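Local coordinates for periplasmic binding protein (Veillonella parvula, PDB 4LJS) that probably captures a metal-chelate ligand such as a siderophore, haem or cobalamin in the periplasm and hands it to an ABC importer, at residues Arg46-Trp51 / Met106-Leu111. Residues are numbered along the deposited sequence; the frame is centred on the assembly and turned at random.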
loop_
_atom_site.group_PDB
_atom_site.type_symbol
_atom_site.label_atom_id
_atom_site.label_comp_id
_atom_site.label_asym_id
_atom_site.label_seq_id
_atom_site.Cartn_x
_atom_site.Cartn_y
_atom_site.Cartn_z
ATOM N N ARG A 46 -9.860 -8.629 18.811
ATOM C CA ARG A 46 -10.764 -9.001 17.731
ATOM C C ARG A 46 -10.807 -7.894 16.688
ATOM O O ARG A 46 -11.573 -6.936 16.809
ATOM C CB ARG A 46 -12.169 -9.264 18.283
ATOM C CG ARG A 46 -12.247 -10.456 19.228
ATOM C CD ARG A 46 -13.674 -10.717 19.694
ATOM N NE ARG A 46 -14.547 -11.038 18.570
ATOM C CZ ARG A 46 -14.646 -12.243 18.013
ATOM N NH1 ARG A 46 -15.465 -12.431 16.988
ATOM N NH2 ARG A 46 -13.923 -13.258 18.472
ATOM N N VAL A 47 -9.983 -8.034 15.661
ATOM C CA VAL A 47 -9.801 -6.973 14.682
ATOM C C VAL A 47 -10.559 -7.273 13.391
ATOM O O VAL A 47 -10.513 -8.389 12.872
ATOM C CB VAL A 47 -8.307 -6.784 14.372
ATOM C CG1 VAL A 47 -8.091 -5.637 13.377
ATOM C CG2 VAL A 47 -7.533 -6.556 15.662
ATOM N N VAL A 48 -11.288 -6.278 12.904
ATOM C CA VAL A 48 -11.849 -6.319 11.565
ATOM C C VAL A 48 -10.960 -5.426 10.708
ATOM O O VAL A 48 -10.774 -4.237 10.999
ATOM C CB VAL A 48 -13.317 -5.859 11.542
ATOM C CG1 VAL A 48 -13.809 -5.678 10.111
ATOM C CG2 VAL A 48 -14.203 -6.870 12.291
ATOM N N ALA A 49 -10.365 -6.020 9.682
ATOM C CA ALA A 49 -9.366 -5.329 8.875
ATOM C C ALA A 49 -9.819 -5.272 7.420
ATOM O O ALA A 49 -10.031 -6.309 6.777
ATOM C CB ALA A 49 -8.012 -6.023 9.000
HETATM N N MSE A 50 -9.984 -4.055 6.912
HETATM C CA MSE A 50 -10.442 -3.864 5.539
HETATM C C MSE A 50 -9.285 -3.470 4.627
HETATM O O MSE A 50 -8.533 -2.549 4.935
HETATM C CB MSE A 50 -11.552 -2.802 5.488
HETATM C CG MSE A 50 -12.443 -2.863 4.253
HETATM SE SE MSE A 50 -13.840 -4.240 4.327
HETATM C CE MSE A 50 -13.788 -4.463 6.217
ATOM N N TRP A 51 -9.157 -4.196 3.517
ATOM C CA TRP A 51 -8.166 -3.945 2.465
ATOM C C TRP A 51 -6.748 -4.385 2.821
ATOM O O TRP A 51 -6.395 -4.507 3.999
ATOM C CB TRP A 51 -8.213 -2.493 1.953
ATOM C CG TRP A 51 -9.620 -1.996 1.807
ATOM C CD1 TRP A 51 -10.173 -0.898 2.413
ATOM C CD2 TRP A 51 -10.674 -2.607 1.047
ATOM N NE1 TRP A 51 -11.492 -0.773 2.051
ATOM C CE2 TRP A 51 -11.826 -1.809 1.216
ATOM C CE3 TRP A 51 -10.753 -3.741 0.228
ATOM C CZ2 TRP A 51 -13.047 -2.118 0.609
ATOM C CZ3 TRP A 51 -11.962 -4.042 -0.376
ATOM C CH2 TRP A 51 -13.093 -3.233 -0.182
HETATM N N MSE A 106 -19.660 -9.897 14.598
HETATM C CA MSE A 106 -18.284 -10.279 14.887
HETATM C C MSE A 106 -17.761 -9.650 16.170
HETATM O O MSE A 106 -16.789 -10.140 16.746
HETATM C CB MSE A 106 -17.377 -9.848 13.735
HETATM C CG MSE A 106 -17.595 -10.612 12.463
HETATM SE SE MSE A 106 -16.542 -9.856 11.016
HETATM C CE MSE A 106 -17.484 -10.744 9.550
ATOM N N LYS A 107 -18.382 -8.544 16.578
ATOM C CA LYS A 107 -17.997 -7.810 17.784
ATOM C C LYS A 107 -16.513 -7.456 17.809
ATOM O O LYS A 107 -15.763 -7.950 18.655
ATOM C CB LYS A 107 -18.380 -8.598 19.049
ATOM C CG LYS A 107 -19.876 -8.750 19.232
ATOM C CD LYS A 107 -20.230 -9.404 20.560
ATOM C CE LYS A 107 -19.855 -8.519 21.738
ATOM N NZ LYS A 107 -20.579 -8.949 22.969
ATOM N N PRO A 108 -16.081 -6.604 16.874
ATOM C CA PRO A 108 -14.667 -6.229 16.869
ATOM C C PRO A 108 -14.363 -5.289 18.031
ATOM O O PRO A 108 -15.274 -4.634 18.548
ATOM C CB PRO A 108 -14.528 -5.466 15.555
ATOM C CG PRO A 108 -15.880 -4.822 15.376
ATOM C CD PRO A 108 -16.857 -5.860 15.862
ATOM N N ASP A 109 -13.103 -5.226 18.442
ATOM C CA ASP A 109 -12.692 -4.200 19.383
ATOM C C ASP A 109 -11.771 -3.189 18.685
ATOM O O ASP A 109 -11.455 -2.137 19.230
ATOM C CB ASP A 109 -12.085 -4.797 20.678
ATOM C CG ASP A 109 -10.863 -5.673 20.429
ATOM O OD1 ASP A 109 -10.395 -5.766 19.272
ATOM O OD2 ASP A 109 -10.362 -6.263 21.412
ATOM N N LEU A 110 -11.361 -3.514 17.465
ATOM C CA LEU A 110 -10.663 -2.564 16.605
ATOM C C LEU A 110 -11.064 -2.804 15.160
ATOM O O LEU A 110 -11.081 -3.950 14.691
ATOM C CB LEU A 110 -9.138 -2.679 16.756
ATOM C CG LEU A 110 -8.290 -1.919 15.721
ATOM C CD1 LEU A 110 -8.463 -0.394 15.799
ATOM C CD2 LEU A 110 -6.814 -2.292 15.820
ATOM N N LEU A 111 -11.411 -1.727 14.465
ATOM C CA LEU A 111 -11.634 -1.797 13.023
ATOM C C LEU A 111 -10.587 -0.936 12.328
ATOM O O LEU A 111 -10.383 0.225 12.694
ATOM C CB LEU A 111 -13.051 -1.348 12.637
ATOM C CG LEU A 111 -14.211 -2.090 13.317
ATOM C CD1 LEU A 111 -14.591 -1.400 14.612
ATOM C CD2 LEU A 111 -15.417 -2.217 12.392
#
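Met106, a selenomethionine, and Arg46 meet where helix 100-106 gives way to strand 110-113, which lies parallel to strand 47-50 in the four-stranded sheet of a Rossmann-like lobe, strand order 2-1-3-4, consistent with the periplasmic binding proteins of the chelatase clan. Met106 O, near the C-terminal end of the helix, can take outside donors, and arginine suits this place because its coplanar N-H groups can grip one oxygen together. Arg46 NE and NH1 both do so, NH1 at 2.7 Å, with the oxygen within about 6° of the guanidinium plane; the bend at chi3 (62°) helps bring the group side-on to it. NH2 makes a salt bridge with Glu9. An alanine here would probably leave Met106 O without these two donors and Glu9 without this charged partner. Lys107, the first residue to leave helical angles, has positive phi, and its O accepts a weak bond from Arg46 NE. Pro108 then lays its CB 3.6 Å from Val48 CG2, and the same methyl touches Met106 SE, the valine and selenomethionine side chains crossing at about a right angle. Asp109 reaches across to the chain entering strand 47-50: its N donates to Arg46 O at 2.8 Å, while OD1 accepts Arg46 N from above the carboxylate plane and OD2 takes Glu45 N, a use of both oxygens that suits aspartate's short chain. Leu110 begins the strand pairing, its CD2 beside Val47 CG2 on the face where helix 52-60 packs. Leu111 turns to the other face with Val48, next to Val103, and its CA lies 3.3 Å from Val48 O in a C-H...O contact, while Val48 N donates to Leu110 O at 2.9 Å.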